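Local coordinates for L-lysine 6-monooxygenase (Pseudomonas syringae pv. tomato, PDB 5CQF), which probably hydroxylates the side-chain amine of L-lysine with FAD and NADPH as part of siderophore biosynthesis, at residues Phe131-Thr136 and Val152-Gly157; Ile138-Arg143 and Ser362-Trp367. One frame throughout, in Å; residues are numbered along the deposited sequence.

Interaction 1: residues Phe131-Thr136 and Val152-Gly157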
loop_
_atom_site.group_PDB
_atom_site.type_symbol
_atom_site.label_atom_id
_atom_site.label_comp_id
_atom_site.label_asym_id
_atom_site.label_seq_id
_atom_site.Cartn_x
_atom_site.Cartn_y
_atom_site.Cartn_z
ATOM N N PHE A 131 -2.929 -42.245 -8.552
ATOM C CA PHE A 131 -3.950 -41.639 -7.680
ATOM C C PHE A 131 -4.984 -42.674 -7.162
ATOM O O PHE A 131 -4.975 -43.838 -7.577
ATOM C CB PHE A 131 -4.671 -40.507 -8.408
ATOM C CG PHE A 131 -3.776 -39.364 -8.813
ATOM C CD1 PHE A 131 -3.621 -38.254 -7.989
ATOM C CD2 PHE A 131 -3.109 -39.378 -10.036
ATOM C CE1 PHE A 131 -2.815 -37.185 -8.369
ATOM C CE2 PHE A 131 -2.291 -38.317 -10.407
ATOM C CZ PHE A 131 -2.153 -37.217 -9.580
ATOM N N ASP A 132 -5.855 -42.249 -6.240
ATOM C CA ASP A 132 -6.855 -43.140 -5.609
ATOM C C ASP A 132 -6.226 -44.423 -5.095
ATOM O O ASP A 132 -6.830 -45.493 -5.136
ATOM C CB ASP A 132 -7.975 -43.464 -6.590
ATOM C CG ASP A 132 -8.681 -42.226 -7.068
ATOM O OD1 ASP A 132 -9.105 -41.427 -6.201
ATOM O OD2 ASP A 132 -8.782 -42.040 -8.297
ATOM N N THR A 133 -5.014 -44.281 -4.578
ATOM C CA THR A 133 -4.161 -45.398 -4.248
ATOM C C THR A 133 -3.559 -45.150 -2.855
ATOM O O THR A 133 -2.399 -44.745 -2.736
ATOM C CB THR A 133 -3.073 -45.543 -5.329
ATOM O OG1 THR A 133 -3.693 -45.578 -6.619
ATOM C CG2 THR A 133 -2.255 -46.798 -5.135
ATOM N N PRO A 134 -4.366 -45.372 -1.792
ATOM C CA PRO A 134 -3.902 -45.143 -0.412
ATOM C C PRO A 134 -2.900 -46.186 0.069
ATOM O O PRO A 134 -2.969 -47.335 -0.344
ATOM C CB PRO A 134 -5.194 -45.222 0.412
ATOM C CG PRO A 134 -6.124 -46.049 -0.420
ATOM C CD PRO A 134 -5.809 -45.697 -1.839
ATOM N N VAL A 135 -1.965 -45.794 0.923
ATOM C CA VAL A 135 -1.095 -46.770 1.532
ATOM C C VAL A 135 -1.788 -47.150 2.826
ATOM O O VAL A 135 -2.164 -46.282 3.606
ATOM C CB VAL A 135 0.311 -46.232 1.776
ATOM C CG1 VAL A 135 1.206 -47.319 2.352
ATOM C CG2 VAL A 135 0.878 -45.738 0.474
ATOM N N THR A 136 -2.025 -48.441 2.998
ATOM C CA THR A 136 -2.691 -48.950 4.173
ATOM C C THR A 136 -1.652 -49.436 5.172
ATOM O O THR A 136 -1.820 -49.255 6.385
ATOM C CB THR A 136 -3.635 -50.103 3.807
ATOM O OG1 THR A 136 -2.894 -51.151 3.166
ATOM C CG2 THR A 136 -4.725 -49.610 2.871
ATOM N N VAL A 152 5.521 -51.602 0.340
ATOM C CA VAL A 152 4.446 -50.641 0.523
ATOM C C VAL A 152 3.205 -51.324 0.006
ATOM O O VAL A 152 3.180 -51.800 -1.136
ATOM C CB VAL A 152 4.696 -49.339 -0.265
ATOM C CG1 VAL A 152 3.577 -48.335 -0.005
ATOM C CG2 VAL A 152 6.051 -48.751 0.097
ATOM N N ARG A 153 2.182 -51.383 0.844
ATOM C CA ARG A 153 0.989 -52.141 0.519
ATOM C C ARG A 153 -0.165 -51.196 0.242
ATOM O O ARG A 153 -0.405 -50.263 1.005
ATOM C CB ARG A 153 0.660 -53.146 1.649
ATOM C CG ARG A 153 1.120 -54.588 1.383
ATOM C CD ARG A 153 2.634 -54.792 1.526
ATOM N NE ARG A 153 3.130 -56.030 0.882
ATOM C CZ ARG A 153 3.416 -57.186 1.497
ATOM N NH1 ARG A 153 3.863 -58.216 0.781
ATOM N NH2 ARG A 153 3.281 -57.333 2.813
ATOM N N THR A 154 -0.856 -51.430 -0.868
ATOM C CA THR A 154 -2.028 -50.646 -1.243
ATOM C C THR A 154 -3.199 -51.550 -1.670
ATOM O O THR A 154 -3.009 -52.759 -1.916
ATOM C CB THR A 154 -1.687 -49.698 -2.401
ATOM O OG1 THR A 154 -1.487 -50.452 -3.606
ATOM C CG2 THR A 154 -0.428 -48.904 -2.090
ATOM N N PRO A 155 -4.418 -50.967 -1.771
ATOM C CA PRO A 155 -5.556 -51.733 -2.295
ATOM C C PRO A 155 -5.362 -52.246 -3.730
ATOM O O PRO A 155 -5.993 -53.226 -4.111
ATOM C CB PRO A 155 -6.722 -50.732 -2.229
ATOM C CG PRO A 155 -6.339 -49.779 -1.154
ATOM C CD PRO A 155 -4.844 -49.653 -1.254
ATOM N N GLN A 156 -4.490 -51.607 -4.506
ATOM C CA GLN A 156 -4.260 -51.988 -5.903
ATOM C C GLN A 156 -2.926 -52.704 -6.079
ATOM O O GLN A 156 -2.363 -52.690 -7.165
ATOM C CB GLN A 156 -4.306 -50.737 -6.814
ATOM C CG GLN A 156 -5.682 -50.372 -7.371
ATOM C CD GLN A 156 -6.640 -49.782 -6.333
ATOM O OE1 GLN A 156 -6.236 -49.053 -5.412
ATOM N NE2 GLN A 156 -7.926 -50.087 -6.489
ATOM N N GLY A 157 -2.409 -53.313 -5.017
ATOM C CA GLY A 157 -1.170 -54.091 -5.102
ATOM C C GLY A 157 -0.102 -53.674 -4.110
ATOM O O GLY A 157 -0.395 -53.017 -3.113
#

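Interaction 2: residues Ile138-Arg143 and Ser362-Trp367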
loop_
_atom_site.group_PDB
_atom_site.type_symbol
_atom_site.label_atom_id
_atom_site.label_comp_id
_atom_site.label_asym_id
_atom_site.label_seq_id
_atom_site.Cartn_x
_atom_site.Cartn_y
_atom_site.Cartn_z
ATOM N N ILE A 138 2.954 -50.465 5.530
ATOM C CA ILE A 138 4.305 -50.664 5.000
ATOM C C ILE A 138 5.002 -51.794 5.784
ATOM O O ILE A 138 5.329 -51.617 6.966
ATOM C CB ILE A 138 5.163 -49.379 5.101
ATOM C CG1 ILE A 138 4.478 -48.204 4.392
ATOM C CG2 ILE A 138 6.553 -49.610 4.514
ATOM C CD1 ILE A 138 5.302 -46.929 4.325
ATOM N N ASP A 139 5.257 -52.929 5.122
ATOM C CA ASP A 139 5.828 -54.132 5.787
ATOM C C ASP A 139 7.342 -54.263 5.587
ATOM O O ASP A 139 7.856 -54.021 4.501
ATOM C CB ASP A 139 5.137 -55.412 5.288
ATOM C CG ASP A 139 3.685 -55.513 5.747
ATOM O OD1 ASP A 139 3.414 -55.285 6.950
ATOM O OD2 ASP A 139 2.811 -55.832 4.911
ATOM N N PRO A 140 8.062 -54.663 6.639
ATOM C CA PRO A 140 9.503 -54.864 6.461
ATOM C C PRO A 140 9.820 -56.105 5.627
ATOM O O PRO A 140 8.950 -56.952 5.400
ATOM C CB PRO A 140 10.021 -55.039 7.894
ATOM C CG PRO A 140 8.843 -55.556 8.664
ATOM C CD PRO A 140 7.619 -54.949 8.018
ATOM N N VAL A 141 11.062 -56.173 5.157
ATOM C CA VAL A 141 11.598 -57.337 4.461
ATOM C C VAL A 141 12.999 -57.553 5.049
ATOM O O VAL A 141 13.911 -56.756 4.796
ATOM C CB VAL A 141 11.675 -57.102 2.934
ATOM C CG1 VAL A 141 12.187 -58.341 2.203
ATOM C CG2 VAL A 141 10.318 -56.674 2.376
ATOM N N ILE A 142 13.141 -58.600 5.872
ATOM C CA ILE A 142 14.409 -58.960 6.515
ATOM C C ILE A 142 14.990 -60.162 5.772
ATOM O O ILE A 142 14.240 -61.025 5.274
ATOM C CB ILE A 142 14.214 -59.355 7.995
ATOM C CG1 ILE A 142 13.426 -58.279 8.752
ATOM C CG2 ILE A 142 15.559 -59.611 8.668
ATOM C CD1 ILE A 142 11.928 -58.492 8.774
ATOM N N ARG A 143 16.318 -60.227 5.688
ATOM C CA ARG A 143 16.965 -61.268 4.891
ATOM C C ARG A 143 18.110 -61.963 5.621
ATOM O O ARG A 143 18.125 -63.202 5.718
ATOM C CB ARG A 143 17.407 -60.706 3.526
ATOM C CG ARG A 143 16.265 -60.539 2.513
ATOM C CD ARG A 143 15.544 -61.872 2.336
ATOM N NE ARG A 143 14.338 -61.880 1.501
ATOM C CZ ARG A 143 13.110 -62.194 1.929
ATOM N NH1 ARG A 143 12.095 -62.204 1.065
ATOM N NH2 ARG A 143 12.878 -62.497 3.210
ATOM N N SER A 362 4.681 -47.714 11.464
ATOM C CA SER A 362 4.423 -48.554 12.652
ATOM C C SER A 362 5.239 -49.818 12.669
ATOM O O SER A 362 5.882 -50.139 13.664
ATOM C CB SER A 362 2.962 -48.983 12.684
ATOM O OG SER A 362 2.135 -47.918 13.057
ATOM N N GLY A 363 5.180 -50.542 11.558
ATOM C CA GLY A 363 5.810 -51.860 11.441
ATOM C C GLY A 363 7.321 -51.842 11.284
ATOM O O GLY A 363 7.959 -52.900 11.329
ATOM N N LEU A 364 7.912 -50.660 11.100
ATOM C CA LEU A 364 9.354 -50.571 10.932
ATOM C C LEU A 364 10.048 -50.095 12.206
ATOM O O LEU A 364 11.260 -49.976 12.218
ATOM C CB LEU A 364 9.726 -49.675 9.741
ATOM C CG LEU A 364 9.234 -50.015 8.326
ATOM C CD1 LEU A 364 9.896 -51.275 7.801
ATOM C CD2 LEU A 364 7.721 -50.166 8.280
ATOM N N GLN A 365 9.302 -49.883 13.289
ATOM C CA GLN A 365 9.884 -49.390 14.549
ATOM C C GLN A 365 11.192 -50.039 14.996
ATOM O O GLN A 365 12.092 -49.336 15.448
ATOM C CB GLN A 365 8.866 -49.463 15.691
ATOM C CG GLN A 365 7.835 -48.357 15.602
ATOM C CD GLN A 365 7.211 -47.997 16.929
ATOM O OE1 GLN A 365 7.906 -47.790 17.935
ATOM N NE2 GLN A 365 5.892 -47.871 16.930
ATOM N N PRO A 366 11.313 -51.371 14.861
ATOM C CA PRO A 366 12.557 -52.013 15.298
ATOM C C PRO A 366 13.822 -51.580 14.558
ATOM O O PRO A 366 14.902 -51.740 15.113
ATOM C CB PRO A 366 12.285 -53.505 15.066
ATOM C CG PRO A 366 10.801 -53.625 15.131
ATOM C CD PRO A 366 10.307 -52.373 14.461
ATOM N N TRP A 367 13.698 -51.031 13.344
ATOM C CA TRP A 367 14.852 -50.548 12.565
ATOM C C TRP A 367 14.971 -49.019 12.565
ATOM O O TRP A 367 15.793 -48.463 11.850
ATOM C CB TRP A 367 14.782 -51.093 11.131
ATOM C CG TRP A 367 14.730 -52.582 11.152
ATOM C CD1 TRP A 367 15.797 -53.431 11.176
ATOM C CD2 TRP A 367 13.561 -53.402 11.265
ATOM N NE1 TRP A 367 15.373 -54.725 11.269
ATOM C CE2 TRP A 367 14.005 -54.746 11.331
ATOM C CE3 TRP A 367 12.183 -53.139 11.316
ATOM C CZ2 TRP A 367 13.116 -55.833 11.444
ATOM C CZ3 TRP A 367 11.299 -54.208 11.428
ATOM C CH2 TRP A 367 11.771 -55.545 11.490
#

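Interaction 1: residues Phe131-Thr136 and Val152-Gly157
Thr136 and Arg153 make the one full hydrogen bond between 131-136 and 152-157: Thr136 N donates to Arg153 O at 3.1 Å, nearly straight at 160°. Thr136 OG1, held between its own backbone N and carbonyl carbon (chi1 58°), adds a weak bond to the same oxygen, and Val135 CA brings a CA-H...O contact. Pro134 O is met by carbon: Pro155 CD lies 3.1 Å from it, Thr154 CB slightly farther, and Thr154 CA offers a second CA-H...O contact. Thr154 spends its hydroxyl inside its own type I turn, where Thr154 OG1 donates a hydrogen bond to Gly157 O at 2.8 Å, from above the carbonyl plane. Gly157 O also accepts from Thr154 N. Pro134 CG meets Pro155 CG at 3.8 Å, the two side chains crossing obliquely, and Val135 CG1 presses on Val152 CG1 at 3.5 Å, tighter than usual. Leu50 of strand 47-50 touches both valines. Arg153 sends its guanidinium to a salt bridge with Asp139. The chemistry implies a junction between the loop before strand 137-142 and the end of strand 147-154 with its turn, in which a single carbonyl takes the polar load while proline, valine and threonine carbons share much of the rest.

Interaction 2: residues Ile138-Arg143 and Ser362-Trp367
Pro140 CB touches both Leu364 and Trp367, lying 3.8 Å from Leu364 CD1 and equally close to Trp367 CZ3. The proline and tryptophan side chains run at about a right angle, and Pro140 CG also nears CZ3. Two residues farther along the strand, Ile142 reaches the six-membered ring: CG1 comes to 3.7 Å from Trp367 CZ2, and CD1 nears both CZ2 and CH2. Pro140 CB and Ile142 CG1 both approach the indole obliquely. At the other end Leu364 CD2 turns to Ile138, touching CG2 at 4.0 Å and lying 3.1 Å from Ile138 O, a close carbon-to-carbonyl contact. The two methyls of Leu364 thus divide the work, CD1 on the proline and CD2 on the isoleucine.

The second shell surrounds these groups. Pro366 CB lies 3.7 Å above one face of the Trp367 ring, offset toward the rim, and Gly363 O and Leu364 CA lie at the ring edge in its plane. The 3-10 turn is closed by Trp367 N bonding to Leu364 O at 2.9 Å, and Trp367 is also tied by a backbone hydrogen bond to Gln387. From the neighbouring strand 147-154, Leu147 touches both Pro140 and Trp367, while Val150 meets Leu364. Alternation along strand 137-142 points Pro140 and Ile142 toward the 3-10 segment and Asp139 and Val141 away from it.

No hydrogen bond crosses between 138-143 and 362-367, so the contact that lays this 3-10 segment on an outer strand of the antiparallel sheet is largely apolar packing.

The centres of interactions 1 and 2 lie 18 Å apart, on the same side of the chain's centre, and both reach the three-stranded antiparallel sheet of 137-142, 147-154 and 157-161. Their segments alternate along the chain: 131-136, 138-143, 152-157, then, after more than 200 residues, 362-367. Interaction 1 joins the loop entering the sheet to the end of its middle strand. The Arg153-Asp139 salt bridge links the two contacts across neighbouring strands. Through Val135 and Val152, interaction 1 touches Leu50 of strand 47-50 in the parallel five-stranded sheet, whereas interaction 2 brings the late 3-10 segment onto one outer strand.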